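Local coordinates for enoyl-acyl carrier protein reductase (Uncultured bacterium, PDB 6KIA) that probably catalyses NADH-dependent reduction of enoyl-acyl carrier protein, the last reductive step of the bacterial fatty acid elongation cycle, and is linked to triclosan resistance, at residues D9-N14 with F411-N416; V84-G89 with Q132-G137; L118-I123 with N194-K199; G319-A324 with Q432-H437. One frame throughout, in Å; residues are numbered along the deposited sequence.

Contact 1 of 4, residues D9-N14 with F411-N416; sequences DVPQSN and FHESSN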
# COMPACT_ATOMS: atom_id res chain seq x y z
N ASP A 9 -6.35 6.85 19.50
CA ASP A 9 -5.40 6.79 20.60
C ASP A 9 -4.15 5.98 20.25
O ASP A 9 -4.23 4.95 19.57
CB ASP A 9 -6.05 6.22 21.86
CG ASP A 9 -7.18 7.08 22.38
OD1 ASP A 9 -7.14 8.31 22.16
OD2 ASP A 9 -8.10 6.52 23.01
N VAL A 10 -3.01 6.47 20.71
CA VAL A 10 -1.76 5.76 20.53
C VAL A 10 -1.75 4.48 21.37
O VAL A 10 -1.90 4.53 22.60
CB VAL A 10 -0.57 6.67 20.91
CG1 VAL A 10 0.72 5.86 20.89
CG2 VAL A 10 -0.49 7.88 19.96
N PRO A 11 -1.61 3.33 20.71
CA PRO A 11 -1.56 2.06 21.47
C PRO A 11 -0.28 1.92 22.28
O PRO A 11 0.79 2.39 21.88
CB PRO A 11 -1.64 0.99 20.37
CG PRO A 11 -1.03 1.66 19.14
CD PRO A 11 -1.50 3.12 19.26
N GLN A 12 -0.39 1.25 23.43
CA GLN A 12 0.75 1.13 24.35
C GLN A 12 1.09 -0.30 24.73
O GLN A 12 2.04 -0.54 25.49
CB GLN A 12 0.46 1.92 25.63
CG GLN A 12 0.19 3.36 25.35
CD GLN A 12 -0.04 4.14 26.62
OE1 GLN A 12 -0.41 3.56 27.64
NE2 GLN A 12 0.22 5.44 26.57
N SER A 13 0.33 -1.26 24.23
CA SER A 13 0.60 -2.63 24.68
C SER A 13 1.48 -3.38 23.67
O SER A 13 1.59 -3.00 22.49
CB SER A 13 -0.72 -3.37 24.97
OG SER A 13 -1.29 -3.94 23.82
N ASN A 14 2.20 -4.39 24.17
CA ASN A 14 3.03 -5.23 23.33
C ASN A 14 3.15 -6.63 23.91
O ASN A 14 3.47 -6.81 25.09
CB ASN A 14 4.45 -4.67 23.14
CG ASN A 14 5.40 -5.70 22.52
OD1 ASN A 14 5.20 -6.14 21.39
ND2 ASN A 14 6.46 -6.06 23.24
N PHE A 411 2.38 -1.92 14.83
CA PHE A 411 3.04 -2.96 15.64
C PHE A 411 2.36 -3.09 16.99
O PHE A 411 2.07 -4.21 17.46
CB PHE A 411 4.53 -2.65 15.82
CG PHE A 411 5.29 -3.76 16.51
CD1 PHE A 411 5.51 -4.97 15.88
CD2 PHE A 411 5.73 -3.59 17.81
CE1 PHE A 411 6.19 -6.01 16.56
CE2 PHE A 411 6.42 -4.61 18.49
CZ PHE A 411 6.65 -5.82 17.85
N HIS A 412 2.07 -1.96 17.64
CA HIS A 412 1.45 -2.03 18.97
C HIS A 412 -0.06 -2.31 18.91
O HIS A 412 -0.57 -3.07 19.74
CB HIS A 412 1.74 -0.74 19.76
CG HIS A 412 3.17 -0.60 20.18
ND1 HIS A 412 3.80 -1.54 20.98
CD2 HIS A 412 4.08 0.37 19.96
CE1 HIS A 412 5.04 -1.15 21.22
NE2 HIS A 412 5.24 -0.00 20.61
N GLU A 413 -0.77 -1.74 17.95
CA GLU A 413 -2.19 -2.04 17.84
C GLU A 413 -2.39 -3.54 17.58
O GLU A 413 -3.36 -4.13 18.05
CB GLU A 413 -2.84 -1.22 16.73
CG GLU A 413 -4.37 -1.34 16.66
CD GLU A 413 -5.06 -0.80 17.92
OE1 GLU A 413 -4.44 -0.04 18.70
OE2 GLU A 413 -6.25 -1.11 18.10
N SER A 414 -1.48 -4.15 16.82
CA SER A 414 -1.67 -5.58 16.53
C SER A 414 -1.50 -6.46 17.76
O SER A 414 -1.97 -7.58 17.76
CB SER A 414 -0.73 -6.06 15.43
OG SER A 414 -1.02 -5.40 14.20
N SER A 415 -0.87 -5.98 18.82
CA SER A 415 -0.85 -6.81 20.02
C SER A 415 -2.26 -6.95 20.59
O SER A 415 -2.59 -7.98 21.16
CB SER A 415 0.10 -6.27 21.09
OG SER A 415 1.45 -6.58 20.77
N ASN A 416 -3.07 -5.91 20.46
CA ASN A 416 -4.46 -5.95 20.94
C ASN A 416 -5.37 -5.10 20.07
O ASN A 416 -5.74 -3.99 20.45
CB ASN A 416 -4.53 -5.46 22.39
CG ASN A 416 -5.92 -5.59 22.98
OD1 ASN A 416 -6.67 -6.50 22.62
ND2 ASN A 416 -6.27 -4.69 23.89
O HOH W 1 -5.07 2.63 20.76
O HOH W 2 -1.69 -2.04 22.02
O HOH W 3 3.15 -4.86 19.94

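Contact 2 of 4, residues V84-G89 with Q132-G137; sequences VPLMAG and QRFKDG. With NAI (1,4-dihydronicotinamide adenine dinucleotide), chain D.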
# COMPACT_ATOMS: atom_id res chain seq x y z
N VAL A 84 10.83 -19.58 -2.38
CA VAL A 84 9.76 -20.09 -3.22
C VAL A 84 9.18 -18.88 -3.97
O VAL A 84 8.93 -17.85 -3.35
CB VAL A 84 8.68 -20.80 -2.40
CG1 VAL A 84 7.48 -21.15 -3.27
CG2 VAL A 84 9.26 -22.04 -1.71
N PRO A 85 9.05 -18.97 -5.30
CA PRO A 85 8.58 -17.78 -6.03
C PRO A 85 7.09 -17.49 -5.83
O PRO A 85 6.25 -18.03 -6.55
CB PRO A 85 8.89 -18.12 -7.49
CG PRO A 85 8.91 -19.62 -7.53
CD PRO A 85 9.43 -20.07 -6.21
N LEU A 86 6.78 -16.60 -4.88
CA LEU A 86 5.41 -16.33 -4.50
C LEU A 86 4.88 -15.12 -5.26
O LEU A 86 4.43 -14.14 -4.65
CB LEU A 86 5.29 -16.08 -2.99
CG LEU A 86 4.89 -17.22 -2.07
CD1 LEU A 86 4.49 -16.66 -0.70
CD2 LEU A 86 3.79 -18.07 -2.66
N MET A 87 4.96 -15.19 -6.58
CA MET A 87 4.41 -14.13 -7.42
C MET A 87 2.90 -14.22 -7.54
O MET A 87 2.38 -15.23 -8.00
CB MET A 87 5.02 -14.21 -8.83
CG MET A 87 4.58 -13.07 -9.69
SD MET A 87 5.57 -11.62 -9.39
CE MET A 87 6.94 -12.01 -10.48
N ALA A 88 2.19 -13.18 -7.12
CA ALA A 88 0.73 -13.18 -7.24
C ALA A 88 0.30 -12.64 -8.59
O ALA A 88 1.10 -12.09 -9.34
CB ALA A 88 0.09 -12.39 -6.14
N GLY A 89 -0.98 -12.81 -8.90
CA GLY A 89 -1.52 -12.39 -10.18
C GLY A 89 -1.45 -13.53 -11.17
O GLY A 89 -0.76 -14.53 -10.95
N GLN A 132 -3.88 -21.38 -8.60
CA GLN A 132 -3.46 -22.64 -8.01
C GLN A 132 -1.94 -22.66 -7.81
O GLN A 132 -1.45 -23.19 -6.81
CB GLN A 132 -3.90 -23.82 -8.89
CG GLN A 132 -3.63 -25.19 -8.27
CD GLN A 132 -4.42 -25.39 -7.00
OE1 GLN A 132 -5.66 -25.40 -7.02
NE2 GLN A 132 -3.72 -25.53 -5.88
N ARG A 133 -1.22 -22.04 -8.74
CA ARG A 133 0.22 -21.86 -8.56
C ARG A 133 0.53 -21.10 -7.27
O ARG A 133 1.41 -21.52 -6.51
CB ARG A 133 0.83 -21.12 -9.74
CG ARG A 133 2.30 -20.84 -9.56
CD ARG A 133 2.91 -20.09 -10.73
NE ARG A 133 2.23 -18.82 -11.01
CZ ARG A 133 2.26 -17.76 -10.21
NH1 ARG A 133 2.92 -17.81 -9.05
NH2 ARG A 133 1.60 -16.66 -10.56
N PHE A 134 -0.17 -19.99 -7.05
CA PHE A 134 0.07 -19.19 -5.84
C PHE A 134 -0.29 -19.95 -4.55
O PHE A 134 0.47 -19.92 -3.58
CB PHE A 134 -0.70 -17.87 -5.89
CG PHE A 134 -0.30 -16.91 -4.79
CD1 PHE A 134 0.83 -16.11 -4.92
CD2 PHE A 134 -1.06 -16.81 -3.63
CE1 PHE A 134 1.19 -15.23 -3.89
CE2 PHE A 134 -0.70 -15.93 -2.61
CZ PHE A 134 0.42 -15.15 -2.75
N LYS A 135 -1.43 -20.64 -4.54
CA LYS A 135 -1.80 -21.45 -3.37
C LYS A 135 -0.79 -22.55 -3.08
O LYS A 135 -0.45 -22.80 -1.91
CB LYS A 135 -3.18 -22.07 -3.56
CG LYS A 135 -4.35 -21.09 -3.52
CD LYS A 135 -5.64 -21.88 -3.71
CE LYS A 135 -6.88 -21.02 -3.61
NZ LYS A 135 -8.10 -21.83 -3.87
N ASP A 136 -0.33 -23.22 -4.13
CA ASP A 136 0.65 -24.28 -3.99
C ASP A 136 1.96 -23.70 -3.43
O ASP A 136 2.62 -24.30 -2.57
CB ASP A 136 0.90 -24.97 -5.34
CG ASP A 136 -0.28 -25.86 -5.78
OD1 ASP A 136 -1.18 -26.15 -4.96
OD2 ASP A 136 -0.30 -26.27 -6.95
N GLY A 137 2.32 -22.51 -3.92
CA GLY A 137 3.47 -21.80 -3.38
C GLY A 137 3.32 -21.48 -1.90
O GLY A 137 4.24 -21.72 -1.10
PA NAI D . 6.06 -0.96 -2.48
O1A NAI D . 7.28 -0.80 -1.63
O2A NAI D . 6.26 -0.96 -3.98
O5B NAI D . 5.32 -2.29 -1.99
C5B NAI D . 4.57 -3.05 -2.91
C4B NAI D . 4.45 -4.44 -2.21
O4B NAI D . 3.52 -5.27 -3.13
C3B NAI D . 5.57 -5.07 -2.14
O3B NAI D . 5.73 -5.79 -0.85
C2B NAI D . 5.55 -6.13 -3.40
O2B NAI D . 6.54 -7.20 -3.16
C1B NAI D . 4.33 -6.54 -3.43
N9A NAI D . 3.90 -6.87 -4.80
C8A NAI D . 3.70 -6.17 -5.93
N7A NAI D . 3.31 -7.01 -6.88
C5A NAI D . 3.26 -8.25 -6.34
C6A NAI D . 2.91 -9.45 -6.96
N6A NAI D . 2.51 -9.79 -8.29
N1A NAI D . 2.93 -10.57 -6.22
C2A NAI D . 3.30 -10.53 -4.90
N3A NAI D . 3.65 -9.33 -4.29
C4A NAI D . 3.62 -8.19 -5.04
O3 NAI D . 4.97 0.24 -2.19
PN NAI D . 4.01 0.48 -0.91
O1N NAI D . 4.82 0.56 0.34
O2N NAI D . 3.28 1.76 -1.26
O5D NAI D . 3.00 -0.75 -0.85
C5D NAI D . 2.88 -1.56 0.31
C4D NAI D . 1.39 -1.57 0.72
O4D NAI D . 1.06 -0.37 1.16
C3D NAI D . 0.50 -1.82 -0.49
O3D NAI D . -0.47 -2.78 -0.24
C2D NAI D . -0.19 -0.44 -0.66
O2D NAI D . -1.42 -0.60 -1.45
C1D NAI D . -0.37 -0.03 0.57
N1N NAI D . -0.60 1.41 0.68
C2N NAI D . 0.15 2.32 -0.02
C3N NAI D . -0.15 3.69 0.07
C7N NAI D . 0.69 4.73 -0.67
O7N NAI D . 0.26 5.87 -0.85
N7N NAI D . 1.98 4.37 -1.14
C4N NAI D . -1.17 4.16 0.88
C5N NAI D . -1.89 3.22 1.63
C6N NAI D . -1.60 1.86 1.52
O HOH W 4 5.02 -19.84 -7.94

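Contact 3 of 4, residues L118-I123 with N194-K199; sequences LDWAHI and NSDLGK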
# COMPACT_ATOMS: atom_id res chain seq x y z
N LEU A 118 -11.88 -9.46 -25.14
CA LEU A 118 -11.05 -10.59 -24.75
C LEU A 118 -11.83 -11.90 -24.64
O LEU A 118 -13.02 -11.90 -24.33
CB LEU A 118 -10.35 -10.28 -23.41
CG LEU A 118 -9.30 -9.16 -23.46
CD1 LEU A 118 -8.85 -8.73 -22.06
CD2 LEU A 118 -8.11 -9.64 -24.26
N ASP A 119 -11.14 -13.00 -24.93
CA ASP A 119 -11.64 -14.35 -24.73
C ASP A 119 -11.66 -14.68 -23.25
O ASP A 119 -10.67 -15.16 -22.69
CB ASP A 119 -10.75 -15.34 -25.49
CG ASP A 119 -11.25 -16.78 -25.43
OD1 ASP A 119 -12.25 -17.07 -24.74
OD2 ASP A 119 -10.64 -17.63 -26.12
N TRP A 120 -12.80 -14.45 -22.62
CA TRP A 120 -12.88 -14.56 -21.18
C TRP A 120 -12.81 -15.98 -20.67
O TRP A 120 -12.40 -16.21 -19.54
CB TRP A 120 -14.15 -13.87 -20.66
CG TRP A 120 -14.08 -12.37 -20.80
CD1 TRP A 120 -14.80 -11.59 -21.67
CD2 TRP A 120 -13.21 -11.47 -20.08
NE1 TRP A 120 -14.44 -10.26 -21.52
CE2 TRP A 120 -13.47 -10.17 -20.55
CE3 TRP A 120 -12.24 -11.65 -19.09
CZ2 TRP A 120 -12.80 -9.05 -20.06
CZ3 TRP A 120 -11.57 -10.53 -18.60
CH2 TRP A 120 -11.86 -9.26 -19.08
N ALA A 121 -13.19 -16.95 -21.51
CA ALA A 121 -13.05 -18.36 -21.15
C ALA A 121 -11.58 -18.71 -20.98
O ALA A 121 -11.19 -19.34 -19.98
CB ALA A 121 -13.69 -19.24 -22.20
N HIS A 122 -10.76 -18.26 -21.93
CA HIS A 122 -9.34 -18.53 -21.84
C HIS A 122 -8.73 -17.78 -20.65
O HIS A 122 -7.88 -18.33 -19.93
CB HIS A 122 -8.60 -18.15 -23.12
CG HIS A 122 -7.16 -18.53 -23.11
ND1 HIS A 122 -6.73 -19.84 -23.10
CD2 HIS A 122 -6.03 -17.78 -23.04
CE1 HIS A 122 -5.41 -19.88 -23.07
NE2 HIS A 122 -4.96 -18.64 -23.03
N ILE A 123 -9.17 -16.55 -20.43
CA ILE A 123 -8.63 -15.77 -19.31
C ILE A 123 -8.96 -16.47 -17.99
O ILE A 123 -8.15 -16.47 -17.06
CB ILE A 123 -9.15 -14.33 -19.31
CG1 ILE A 123 -8.43 -13.52 -20.39
CG2 ILE A 123 -8.92 -13.65 -17.95
CD1 ILE A 123 -9.04 -12.19 -20.66
N ASN A 194 -14.14 0.52 -18.29
CA ASN A 194 -15.21 -0.07 -19.10
C ASN A 194 -14.71 -0.94 -20.24
O ASN A 194 -15.46 -1.74 -20.82
CB ASN A 194 -16.12 1.02 -19.67
CG ASN A 194 -16.87 1.78 -18.60
OD1 ASN A 194 -17.17 1.24 -17.53
ND2 ASN A 194 -17.20 3.04 -18.88
N SER A 195 -13.44 -0.81 -20.58
CA SER A 195 -12.86 -1.66 -21.62
C SER A 195 -12.57 -3.07 -21.08
O SER A 195 -12.48 -3.27 -19.87
CB SER A 195 -11.58 -1.04 -22.17
OG SER A 195 -10.55 -1.07 -21.18
N ASP A 196 -12.43 -4.05 -21.98
CA ASP A 196 -12.05 -5.39 -21.55
C ASP A 196 -10.66 -5.37 -20.92
O ASP A 196 -10.40 -6.08 -19.95
CB ASP A 196 -12.12 -6.40 -22.70
CG ASP A 196 -13.50 -6.98 -22.88
OD1 ASP A 196 -14.47 -6.42 -22.33
OD2 ASP A 196 -13.62 -8.02 -23.57
N LEU A 197 -9.77 -4.54 -21.47
CA LEU A 197 -8.45 -4.34 -20.84
C LEU A 197 -8.56 -3.97 -19.35
O LEU A 197 -7.91 -4.60 -18.50
CB LEU A 197 -7.67 -3.24 -21.57
CG LEU A 197 -6.32 -2.87 -20.96
CD1 LEU A 197 -5.38 -4.05 -21.08
CD2 LEU A 197 -5.74 -1.60 -21.63
N GLY A 198 -9.39 -2.98 -19.05
CA GLY A 198 -9.60 -2.52 -17.68
C GLY A 198 -10.20 -3.62 -16.82
O GLY A 198 -9.78 -3.82 -15.68
N LYS A 199 -11.16 -4.36 -17.38
CA LYS A 199 -11.80 -5.45 -16.65
C LYS A 199 -10.78 -6.52 -16.26
O LYS A 199 -10.80 -7.03 -15.13
CB LYS A 199 -12.94 -6.04 -17.50
CG LYS A 199 -14.12 -5.09 -17.56
CD LYS A 199 -15.24 -5.55 -18.51
CE LYS A 199 -16.33 -4.47 -18.56
NZ LYS A 199 -17.47 -4.76 -19.51

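Contact 4 of 4, residues G319-A324 with Q432-H437; sequences GAWAEA and QLNLMH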
# COMPACT_ATOMS: atom_id res chain seq x y z
N GLY A 319 6.08 20.31 19.55
CA GLY A 319 7.04 21.13 20.27
C GLY A 319 8.25 21.35 19.39
O GLY A 319 8.10 21.55 18.18
N ALA A 320 9.44 21.23 19.97
CA ALA A 320 10.68 21.49 19.24
C ALA A 320 10.91 20.57 18.03
O ALA A 320 11.37 21.04 16.98
CB ALA A 320 11.85 21.40 20.19
N TRP A 321 10.62 19.27 18.16
CA TRP A 321 10.89 18.38 17.04
C TRP A 321 9.99 18.72 15.82
O TRP A 321 10.46 18.72 14.66
CB TRP A 321 10.73 16.89 17.46
CG TRP A 321 10.88 15.94 16.28
CD1 TRP A 321 12.04 15.50 15.73
CD2 TRP A 321 9.82 15.39 15.49
NE1 TRP A 321 11.78 14.70 14.64
CE2 TRP A 321 10.42 14.61 14.48
CE3 TRP A 321 8.42 15.47 15.55
CZ2 TRP A 321 9.67 13.91 13.53
CZ3 TRP A 321 7.68 14.80 14.59
CH2 TRP A 321 8.31 14.02 13.60
N ALA A 322 8.72 19.00 16.09
CA ALA A 322 7.79 19.35 15.00
C ALA A 322 8.27 20.62 14.30
O ALA A 322 8.24 20.73 13.07
CB ALA A 322 6.38 19.53 15.54
N GLU A 323 8.75 21.57 15.10
CA GLU A 323 9.27 22.81 14.58
C GLU A 323 10.48 22.52 13.69
O GLU A 323 10.64 23.12 12.62
CB GLU A 323 9.62 23.76 15.74
CG GLU A 323 9.83 25.21 15.34
CD GLU A 323 9.99 26.12 16.55
OE1 GLU A 323 8.97 26.51 17.16
OE2 GLU A 323 11.15 26.39 16.91
N ALA A 324 11.32 21.58 14.11
CA ALA A 324 12.48 21.18 13.33
C ALA A 324 12.06 20.54 11.99
O ALA A 324 12.80 20.64 10.99
CB ALA A 324 13.34 20.21 14.16
N GLN A 432 1.59 10.05 17.54
CA GLN A 432 2.66 9.06 17.66
C GLN A 432 4.05 9.71 17.40
O GLN A 432 5.01 9.48 18.15
CB GLN A 432 2.42 7.88 16.68
CG GLN A 432 3.59 6.97 16.67
CD GLN A 432 3.65 6.09 17.92
OE1 GLN A 432 2.64 5.51 18.33
NE2 GLN A 432 4.76 6.14 18.61
N LEU A 433 4.17 10.54 16.36
CA LEU A 433 5.48 11.09 16.03
C LEU A 433 5.95 12.12 17.07
O LEU A 433 7.13 12.15 17.44
CB LEU A 433 5.43 11.76 14.66
CG LEU A 433 5.35 10.82 13.44
CD1 LEU A 433 4.91 11.57 12.19
CD2 LEU A 433 6.74 10.19 13.27
N ASN A 434 5.03 12.91 17.59
CA ASN A 434 5.42 13.89 18.60
C ASN A 434 5.80 13.17 19.88
O ASN A 434 6.75 13.56 20.54
CB ASN A 434 4.32 14.92 18.82
CG ASN A 434 4.32 15.98 17.72
OD1 ASN A 434 5.36 16.29 17.12
ND2 ASN A 434 3.14 16.51 17.42
N LEU A 435 5.11 12.07 20.18
CA LEU A 435 5.39 11.32 21.41
C LEU A 435 6.75 10.63 21.35
O LEU A 435 7.53 10.71 22.31
CB LEU A 435 4.27 10.31 21.65
CG LEU A 435 4.34 9.43 22.90
CD1 LEU A 435 4.05 10.29 24.12
CD2 LEU A 435 3.32 8.33 22.74
N MET A 436 7.06 9.98 20.22
CA MET A 436 8.37 9.39 19.96
C MET A 436 9.52 10.34 20.10
O MET A 436 10.63 9.91 20.41
CB MET A 436 8.45 8.79 18.55
CG MET A 436 7.39 7.82 18.19
SD MET A 436 7.48 7.50 16.43
CE MET A 436 9.07 6.69 16.26
N HIS A 437 9.27 11.62 19.84
CA HIS A 437 10.36 12.59 19.81
C HIS A 437 10.25 13.57 20.97
O HIS A 437 10.79 14.67 20.91
CB HIS A 437 10.34 13.37 18.49
CG HIS A 437 10.70 12.54 17.30
ND1 HIS A 437 9.76 11.82 16.59
CD2 HIS A 437 11.90 12.29 16.70
CE1 HIS A 437 10.36 11.18 15.60
NE2 HIS A 437 11.65 11.44 15.65
O HOH W 5 7.23 17.81 18.50
O HOH W 6 10.28 17.74 20.64

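Contact 1 of 4, residues D9-N14 with F411-N416
The one direct hydrogen bond between the two segments runs from His412 ND1 to Ser13 O, at 3.0 Å. It is bent, and the donor stands well above the carbonyl plane. His412 CG lies anti to its carbonyl carbon (chi1 -70°), which turns the ring toward residues 9-14. Asn14 CB sits at the edge of that ring. Pro11 crosses His412 at about a right angle, with Pro11 CG 3.7 Å from His412 CB. The same proline ring puts Pro11 CB 3.4 Å from Glu413 OE1. Glu413 is bent at chi2 (64°), and its OE2 accepts from Ala418 N. Asn14 OD1 comes to 3.5 Å from Phe411 CE2, while Asn14 ND2 bonds to Phe16 O.

Two waters bridge polar atoms of the two segments. Water 2 accepts from Ser13 N, donates to His412 O at 2.7 Å and pairs with Ser13 OG. Water 3 donates to Asn14 OD1 and to Phe411 O, and lies 2.6 Å from Ser415 OG. Ser415 OG also takes Ile15 N, so it binds both the water and the incoming chain. A type I turn from Glu413 to Asn416 presents Ser415 to Asn14.

The contact lays the loop before strand 21-25 against the C-terminal part of helix 394-413. Phe411 packs on Leu37 and Glu40 of helix 34-43, and Val10 packs on helix 426-436. Ser415 O and Ser414 OG bond to Arg235 and Tyr286, which lie on the parallel strands 234-240 and 283-287.

Contact 2 of 4, residues V84-G89 with Q132-G137
This contact backs the adenine pocket of the bound NADH. The loop after strand 80-83 meets the base with its main chain: Ala88 N donates to NAI N1A at 2.9 Å, and NAI N6A donates to Ala88 O at 2.9 Å. Behind it, Arg133 holds the loop from helix 120-146. Its NH1 and NH2 both donate to Met87 O, at 2.8 and 3.0 Å. NH1 lies on a lone pair in the carbonyl plane, while NH2 approaches from above that plane. Met87 O belongs to the same peptide as Ala88 N, so Arg133 is a second-shell residue of the adenine site. A bend at chi3 (57°) brings the guanidinium there end-on, and NH2 also forms a salt bridge with Asp93. Water 4 joins Arg133 NH1 to Pro85 O.

Phe134 CG is anti to its backbone N, so the ring reaches toward the loop. Leu86 CD2 lies over one ring face, and Ala88 CB is 3.8 Å from Phe134 CE1. Leu86 is the centre of an inverse gamma turn. Gly137 has no side chain, so Leu86 CD2 comes to 3.5 Å from Gly137 C. Recognition of adenine by a loop following a parallel strand is typical of Rossmann-fold dinucleotide sites.

Contact 3 of 4, residues L118-I123 with N194-K199
Asp196 CG is anti to its carbonyl carbon (chi1 -86°), and Trp120 CG has the same setting (chi1 -70°). Together these turns bring the carboxylate and the indole N-H to each other. Asp196 OD2 is the shared acceptor. Leu118 N donates to it at 2.8 Å in a nearly straight bond (164°) on the anti lone pair, away from OD1. Trp120 NE1 adds a weak bond to Asp196 OD2 at 3.1 Å, well off straight. The indole and the carboxylate cross obliquely. Two donors therefore meet one oxygen, which should fix the rotation of the carboxylate. Asp196 also lies in the first turn of helix 196-219, where its negative charge probably suits the positive helix end.

Carbon contacts flank the bonds. Leu118 slides past Asp196 in the opposite direction, with Leu118 CD1 in van der Waals contact with Asp196 O at 3.7 Å. Trp120 CH2 packs 3.7 Å from Lys199 CB, while the extended lysine chain leads away. Both helices are capped locally: Ser195 OG accepts from Gly198 N at 3.1 Å, and Asp119 OD1 accepts weakly from His122 N.

The contact pairs the N-terminal ends of helices 120-146 and 196-219. Leu118 and Ile123 continue it onto Leu200, and Trp120 onto Met203, all within helix 196-219. Leu104 of helix 101-105 packs on Leu118 and Ile123, and its neighbour Leu105 on Leu197.

Contact 4 of 4, residues G319-A324 with Q432-H437
Helices 320-324 and 432-436 cross at 115°, with axes 9.8 Å apart at closest, and His437 is the first residue past the helical backbone of the second. Trp321 CG is anti to its backbone N, which sends the indole toward that helix end. The five-membered ring of Trp321 stacks face-to-face on the His437 ring, with centroids 3.5 Å apart and planes at 9°. Trp321 CE2 lies over the centre of the imidazole. His437 CB adds a CH-pi contact, 3.7 Å from the centroid of the same five-membered ring.

The imidazole is held in place by its own helix. His437 ND1 donates to Leu433 O at 2.8 Å, in the ring plane and on a lone pair. This bond fixes the ring rotation and keeps the face turned to Trp321. The benzo end of the indole packs on Leu433: Trp321 CZ3 lies 3.8 Å from Leu433 CB. Asn434 OD1 meets the indole edge, 3.5 Å from Trp321 CE3, and its ND2 bonds to Leu313 O and Glu316 O. Water 5 donates to Asn434 OD1 and accepts from Gly319 N and Ala322 N. Water 6 links Trp321 N to His437 O.

Gly319 is the N-cap, and water 5 takes the Ala322 N-H that an N-cap side chain often accepts. This is plain helix-helix packing away from the NADH site: a face-to-face Trp-His stack joins the start of helix 320-331 to the end of helix 426-436.

How the contacts relate
From the N terminus, residues 9-14 open contact 1, which closes only at 411-416. Contacts 2 and 3 are nested inside that long loop. They cross each other, since 118-123 falls between the two segments of contact 2, and both use helix 120-146. Contact 2 ties this helix to the adenine pocket, and contact 3 ties its start to helix 196-219. Contact 4 opens at 319-324, inside contact 1, and closes beyond it at 432-437, so the two cross. They touch where Val10 packs on Gln432 and Leu435. Contacts 1 and 4 thus bind the chain's two ends together, while contact 3 lies across the chain's centre from both.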